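Long-range contacts in copper-transporting ATPase RAN1 (Arabidopsis thaliana, PDB 3DXS), which probably uses ATP hydrolysis to move copper across membranes in support of ethylene signalling, the domain here being a metal-binding module of the ferredoxin-like fold: residues A[6-11]-A[40-45]; A[28-33]-A[49-54]. The protein carries 1 engineered substitution. All coordinates share one frame; numbering follows the deposited sequence. Where two conformers were deposited one is given.

Contact 1 (A[6-11]-A[40-45]); sequences VGVTGM and NRADVV. With LI (lithium ion), chain C.
V6 and A42 are joined by two backbone hydrogen bonds, V6 N to A42 O at 2.8 Å and A42 N to V6 O at 2.9 Å, a hydrogen-bonded antiparallel pair. One step on, V8 N donates to N40 O (2.8 Å). R41, opposite G7 in a non-hydrogen-bonded pair, lays its CD 3.8 Å from V6 O; the chain, bent at chi2 and chi3, doubles back, and the guanidinium forms a salt bridge with D43, side-on, NE to OD1 at 2.8 Å and NH2 to OD2. An alanine in place of R41 would probably leave the D43 carboxylate without this two-nitrogen grip and V6 O without the methylene beside it. N40, which forms a G1 beta bulge with R41, binds lithium through OD1 at 2.1 Å, three waters completing the site; one of them donates to M11 O. Another water bridges V8 O and M11 N. On the face of V6, V8 and A42, V8 CG2 packs 4.0 Å from A42 CB, and M11 brings its CE near N40 CA. Both strands are in the middle of the ferredoxin-like sheet: A42 and V44 meet L24 of helix 14-25, while M11 touches V20 and C16, a zinc ligand.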
loop_
_atom_site.group_PDB
_atom_site.type_symbol
_atom_site.label_atom_id
_atom_site.label_comp_id
_atom_site.label_asym_id
_atom_site.label_seq_id
_atom_site.Cartn_x
_atom_site.Cartn_y
_atom_site.Cartn_z
ATOM N N VAL A 6 -4.399 -2.085 -3.578
ATOM C CA VAL A 6 -4.556 -2.668 -2.248
ATOM C C VAL A 6 -5.705 -2.012 -1.512
ATOM O O VAL A 6 -5.852 -0.795 -1.484
ATOM C CB VAL A 6 -3.253 -2.516 -1.417
ATOM C CG1 VAL A 6 -3.324 -3.337 -0.151
ATOM C CG2 VAL A 6 -2.040 -2.918 -2.236
ATOM N N GLY A 7 -6.530 -2.850 -0.915
ATOM C CA GLY A 7 -7.595 -2.373 -0.040
ATOM C C GLY A 7 -7.028 -2.170 1.346
ATOM O O GLY A 7 -6.255 -2.979 1.846
ATOM N N VAL A 8 -7.409 -1.051 1.943
ATOM C CA VAL A 8 -6.991 -0.700 3.293
ATOM C C VAL A 8 -8.173 -0.227 4.122
ATOM O O VAL A 8 -8.921 0.658 3.707
ATOM C CB VAL A 8 -5.941 0.421 3.263
ATOM C CG1 VAL A 8 -5.408 0.701 4.678
ATOM C CG2 VAL A 8 -4.809 0.085 2.264
ATOM N N THR A 9 -8.334 -0.847 5.284
ATOM C CA THR A 9 -9.375 -0.393 6.204
ATOM C C THR A 9 -8.791 0.182 7.483
ATOM O O THR A 9 -7.757 -0.235 7.995
ATOM C CB THR A 9 -10.463 -1.461 6.457
ATOM O OG1 THR A 9 -9.908 -2.602 7.119
ATOM C CG2 THR A 9 -11.099 -1.883 5.138
ATOM N N GLY A 10 -9.452 1.228 7.932
ATOM C CA GLY A 10 -9.078 1.893 9.163
ATOM C C GLY A 10 -8.625 3.320 9.024
ATOM O O GLY A 10 -8.478 4.026 10.012
ATOM N N MET A 11 -8.394 3.743 7.791
ATOM C CA MET A 11 -7.972 5.131 7.538
ATOM C C MET A 11 -9.154 6.056 7.662
ATOM O O MET A 11 -10.145 5.899 6.949
ATOM C CB MET A 11 -7.377 5.308 6.136
ATOM C CG MET A 11 -6.234 4.366 5.793
ATOM S SD MET A 11 -5.485 4.823 4.222
ATOM C CE MET A 11 -6.836 4.425 3.107
ATOM N N ASN A 40 -10.583 3.745 0.352
ATOM C CA ASN A 40 -9.953 2.596 1.048
ATOM C C ASN A 40 -8.893 1.926 0.199
ATOM O O ASN A 40 -8.773 0.705 0.168
ATOM C CB ASN A 40 -10.964 1.517 1.460
ATOM C CG ASN A 40 -12.030 2.035 2.401
ATOM O OD1 ASN A 40 -11.999 3.191 2.815
ATOM N ND2 ASN A 40 -12.983 1.180 2.740
ATOM N N ARG A 41 -8.147 2.754 -0.504
ATOM C CA ARG A 41 -7.194 2.286 -1.523
ATOM C C ARG A 41 -5.785 2.791 -1.358
ATOM O O ARG A 41 -5.541 3.931 -1.012
ATOM C CB ARG A 41 -7.695 2.687 -2.915
ATOM C CG ARG A 41 -8.727 1.735 -3.508
ATOM C CD ARG A 41 -8.074 0.582 -4.274
ATOM N NE ARG A 41 -7.401 1.060 -5.469
ATOM C CZ ARG A 41 -8.004 1.248 -6.643
ATOM N NH1 ARG A 41 -9.302 0.977 -6.801
ATOM N NH2 ARG A 41 -7.314 1.709 -7.663
ATOM N N ALA A 42 -4.865 1.884 -1.626
ATOM C CA ALA A 42 -3.457 2.205 -1.814
ATOM C C ALA A 42 -2.950 1.507 -3.061
ATOM O O ALA A 42 -2.934 0.281 -3.155
ATOM C CB ALA A 42 -2.626 1.784 -0.571
ATOM N N ASP A 43 -2.560 2.327 -4.014
ATOM C CA ASP A 43 -2.059 1.863 -5.303
ATOM C C ASP A 43 -0.541 1.894 -5.296
ATOM O O ASP A 43 0.090 2.922 -5.073
ATOM C CB ASP A 43 -2.641 2.708 -6.425
ATOM C CG ASP A 43 -4.120 2.496 -6.580
ATOM O OD1 ASP A 43 -4.642 1.573 -5.936
ATOM O OD2 ASP A 43 -4.754 3.260 -7.337
ATOM N N VAL A 44 0.038 0.728 -5.520
ATOM C CA VAL A 44 1.479 0.529 -5.333
ATOM C C VAL A 44 2.183 -0.036 -6.555
ATOM O O VAL A 44 1.842 -1.093 -7.085
ATOM C CB VAL A 44 1.747 -0.388 -4.101
ATOM C CG1 VAL A 44 3.234 -0.485 -3.806
ATOM C CG2 VAL A 44 0.981 0.118 -2.864
ATOM N N VAL A 45 3.183 0.716 -6.970
ATOM C CA VAL A 45 4.090 0.340 -8.059
ATOM C C VAL A 45 5.370 -0.188 -7.434
ATOM O O VAL A 45 5.988 0.483 -6.619
ATOM C CB VAL A 45 4.393 1.525 -8.984
ATOM C CG1 VAL A 45 5.368 1.106 -10.064
ATOM C CG2 VAL A 45 3.094 2.074 -9.614
HETATM LI LI LI C . -12.823 4.682 4.070
HETATM O O HOH W 1 -9.413 2.849 5.113
HETATM O O HOH W 2 -11.069 5.257 4.549
HETATM O O HOH W 3 -13.579 3.723 5.557
HETATM O O HOH W 4 -14.223 5.446 2.883
#

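Contact 2 (A[28-33]-A[49-54]); sequences NGVFKA and NLVKEE
N28 meets L50 through its side-chain amide oxygen: CG stands anti to the backbone N (chi1 -170°), which swings the amide out beside L50, and the turn about chi2 sets OD1 3.9 Å from L50 CD2 and about as near to CD1, so the carbonyl rests against both methyls of the leucine on the protein surface. Its backbone carbonyl is turned to the next residue of the other segment, N28 O lying 3.5 Å from V51 CB. No hydrogen bond joins the two segments, and van der Waals touch alone makes the contact. G29 follows, where the CA atoms of the two segments come nearest, opposite L50; its CA lies 3.7 Å from L50 CB. The backbone here has a positive phi of 105°, and a side chain would run into L50 CB and V51 CG1 as well as the carbonyl O of N28. This is where the ferredoxin-like fold brings two of its connections together: the turn from helix 14-25 into strand 30-36 lies against the loop that leaves strand 41-46 for helix 53-63. V51 points CG1 at the turn, between its own backbone N and carbonyl carbon (chi1 65°), within 3.9 Å of G29 C; V27 and F46 also touch this valine. V30, starting the strand, sets CG2 4.4 Å from V51 CG1, while the same side chain packs on V44 of strand 41-46 and M25 of helix 14-25.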
loop_
_atom_site.group_PDB
_atom_site.type_symbol
_atom_site.label_atom_id
_atom_site.label_comp_id
_atom_site.label_asym_id
_atom_site.label_seq_id
_atom_site.Cartn_x
_atom_site.Cartn_y
_atom_site.Cartn_z
ATOM N N ASN A 28 11.491 -1.569 0.789
ATOM C CA ASN A 28 12.478 -1.722 -0.303
ATOM C C ASN A 28 11.822 -2.387 -1.494
ATOM O O ASN A 28 11.235 -3.447 -1.374
ATOM C CB ASN A 28 13.694 -2.556 0.130
ATOM C CG ASN A 28 14.822 -2.513 -0.886
ATOM O OD1 ASN A 28 15.291 -3.555 -1.368
ATOM N ND2 ASN A 28 15.265 -1.310 -1.222
ATOM N N GLY A 29 11.923 -1.729 -2.635
ATOM C CA GLY A 29 11.350 -2.212 -3.895
ATOM C C GLY A 29 10.091 -1.484 -4.334
ATOM O O GLY A 29 9.652 -1.594 -5.477
ATOM N N VAL A 30 9.494 -0.751 -3.410
ATOM C CA VAL A 30 8.338 0.090 -3.758
ATOM C C VAL A 30 8.817 1.375 -4.408
ATOM O O VAL A 30 9.630 2.114 -3.841
ATOM C CB VAL A 30 7.444 0.390 -2.533
ATOM C CG1 VAL A 30 6.414 1.474 -2.856
ATOM C CG2 VAL A 30 6.784 -0.895 -2.076
ATOM N N PHE A 31 8.299 1.625 -5.610
ATOM C CA PHE A 31 8.683 2.802 -6.407
ATOM C C PHE A 31 7.747 3.971 -6.184
ATOM O O PHE A 31 8.176 5.118 -6.088
ATOM C CB PHE A 31 8.760 2.464 -7.904
ATOM C CG PHE A 31 8.949 3.668 -8.788
ATOM C CD1 PHE A 31 10.197 4.268 -8.901
ATOM C CD2 PHE A 31 7.886 4.214 -9.497
ATOM C CE1 PHE A 31 10.385 5.389 -9.704
ATOM C CE2 PHE A 31 8.070 5.334 -10.307
ATOM C CZ PHE A 31 9.323 5.921 -10.408
ATOM N N LYS A 32 6.461 3.664 -6.090
ATOM C CA LYS A 32 5.429 4.692 -5.886
ATOM C C LYS A 32 4.248 4.133 -5.112
ATOM O O LYS A 32 3.831 3.002 -5.306
ATOM C CB LYS A 32 4.937 5.247 -7.231
ATOM C CG LYS A 32 4.247 6.610 -7.152
ATOM C CD LYS A 32 3.928 7.128 -8.557
ATOM C CE LYS A 32 3.434 8.573 -8.559
ATOM N NZ LYS A 32 3.155 9.058 -9.936
ATOM N N ALA A 33 3.735 4.960 -4.223
ATOM C CA ALA A 33 2.533 4.633 -3.442
ATOM C C ALA A 33 1.577 5.814 -3.407
ATOM O O ALA A 33 1.927 6.921 -3.008
ATOM C CB ALA A 33 2.921 4.191 -2.017
ATOM N N ASN A 49 11.125 -8.193 -7.961
ATOM C CA ASN A 49 12.404 -8.845 -7.622
ATOM C C ASN A 49 12.766 -8.555 -6.181
ATOM O O ASN A 49 13.508 -9.299 -5.552
ATOM C CB ASN A 49 13.552 -8.411 -8.535
ATOM C CG ASN A 49 13.555 -9.136 -9.868
ATOM O OD1 ASN A 49 12.591 -9.811 -10.240
ATOM N ND2 ASN A 49 14.652 -9.008 -10.594
ATOM N N LEU A 50 12.217 -7.461 -5.670
ATOM C CA LEU A 50 12.617 -6.920 -4.355
ATOM C C LEU A 50 11.524 -7.011 -3.304
ATOM O O LEU A 50 11.772 -6.911 -2.111
ATOM C CB LEU A 50 13.073 -5.467 -4.477
ATOM C CG LEU A 50 14.411 -5.267 -5.200
ATOM C CD1 LEU A 50 14.737 -3.782 -5.361
ATOM C CD2 LEU A 50 15.517 -5.999 -4.447
ATOM N N VAL A 51 10.310 -7.176 -3.771
ATOM C CA VAL A 51 9.159 -7.222 -2.861
ATOM C C VAL A 51 7.954 -7.780 -3.564
ATOM O O VAL A 51 7.790 -7.660 -4.767
ATOM C CB VAL A 51 8.863 -5.813 -2.248
ATOM C CG1 VAL A 51 8.433 -4.809 -3.307
ATOM C CG2 VAL A 51 7.816 -5.906 -1.142
ATOM N N LYS A 52 7.114 -8.430 -2.785
ATOM C CA LYS A 52 5.868 -8.977 -3.325
ATOM C C LYS A 52 4.654 -8.476 -2.571
ATOM O O LYS A 52 4.750 -7.764 -1.580
ATOM C CB LYS A 52 5.898 -10.506 -3.373
ATOM C CG LYS A 52 6.874 -11.088 -4.426
ATOM C CD LYS A 52 6.696 -10.460 -5.822
ATOM C CE LYS A 52 7.080 -11.426 -6.954
ATOM N NZ LYS A 52 8.446 -12.015 -6.825
ATOM N N GLU A 53 3.508 -8.866 -3.097
ATOM C CA GLU A 53 2.216 -8.344 -2.643
ATOM C C GLU A 53 2.011 -8.538 -1.153
ATOM O O GLU A 53 1.511 -7.659 -0.449
ATOM C CB GLU A 53 1.066 -8.961 -3.451
ATOM C CG GLU A 53 0.981 -8.338 -4.828
ATOM C CD GLU A 53 0.297 -9.205 -5.856
ATOM O OE1 GLU A 53 -0.772 -9.770 -5.533
ATOM O OE2 GLU A 53 0.831 -9.303 -6.990
ATOM N N GLU A 54 2.431 -9.695 -0.687
ATOM C CA GLU A 54 2.245 -10.091 0.708
ATOM C C GLU A 54 3.028 -9.168 1.636
ATOM O O GLU A 54 2.615 -8.857 2.744
ATOM C CB GLU A 54 2.672 -11.551 0.922
ATOM C CG GLU A 54 1.851 -12.563 0.126
ATOM C CD GLU A 54 2.432 -12.870 -1.252
ATOM O OE1 GLU A 54 3.227 -12.057 -1.769
ATOM O OE2 GLU A 54 2.088 -13.928 -1.822
#

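How the contacts relate
Contacts 1 and 2 have centres 14 Å apart and meet where strand 41-46 of contact 1 pairs with strand 30-36 of contact 2 in the sheet. V45 of contact 1 links to F31 and K32 of contact 2 by probable backbone hydrogen bonds, V45 O to F31 N and V45 N to K32 O, at a classic beta bulge. Beside them V44 CG1 lies 3.8 Å from K32 O. Along the chain the segments alternate, 6-11, 28-33, 40-45 and 49-54, so the two contacts interlock across the heavy-metal-associated domain. Contact 1 joins the two middle strands and reaches, through M11, the zinc site of C13 and C16, whereas contact 2 closes the far end, where the chain leaves strand 41-46 for helix 53-63.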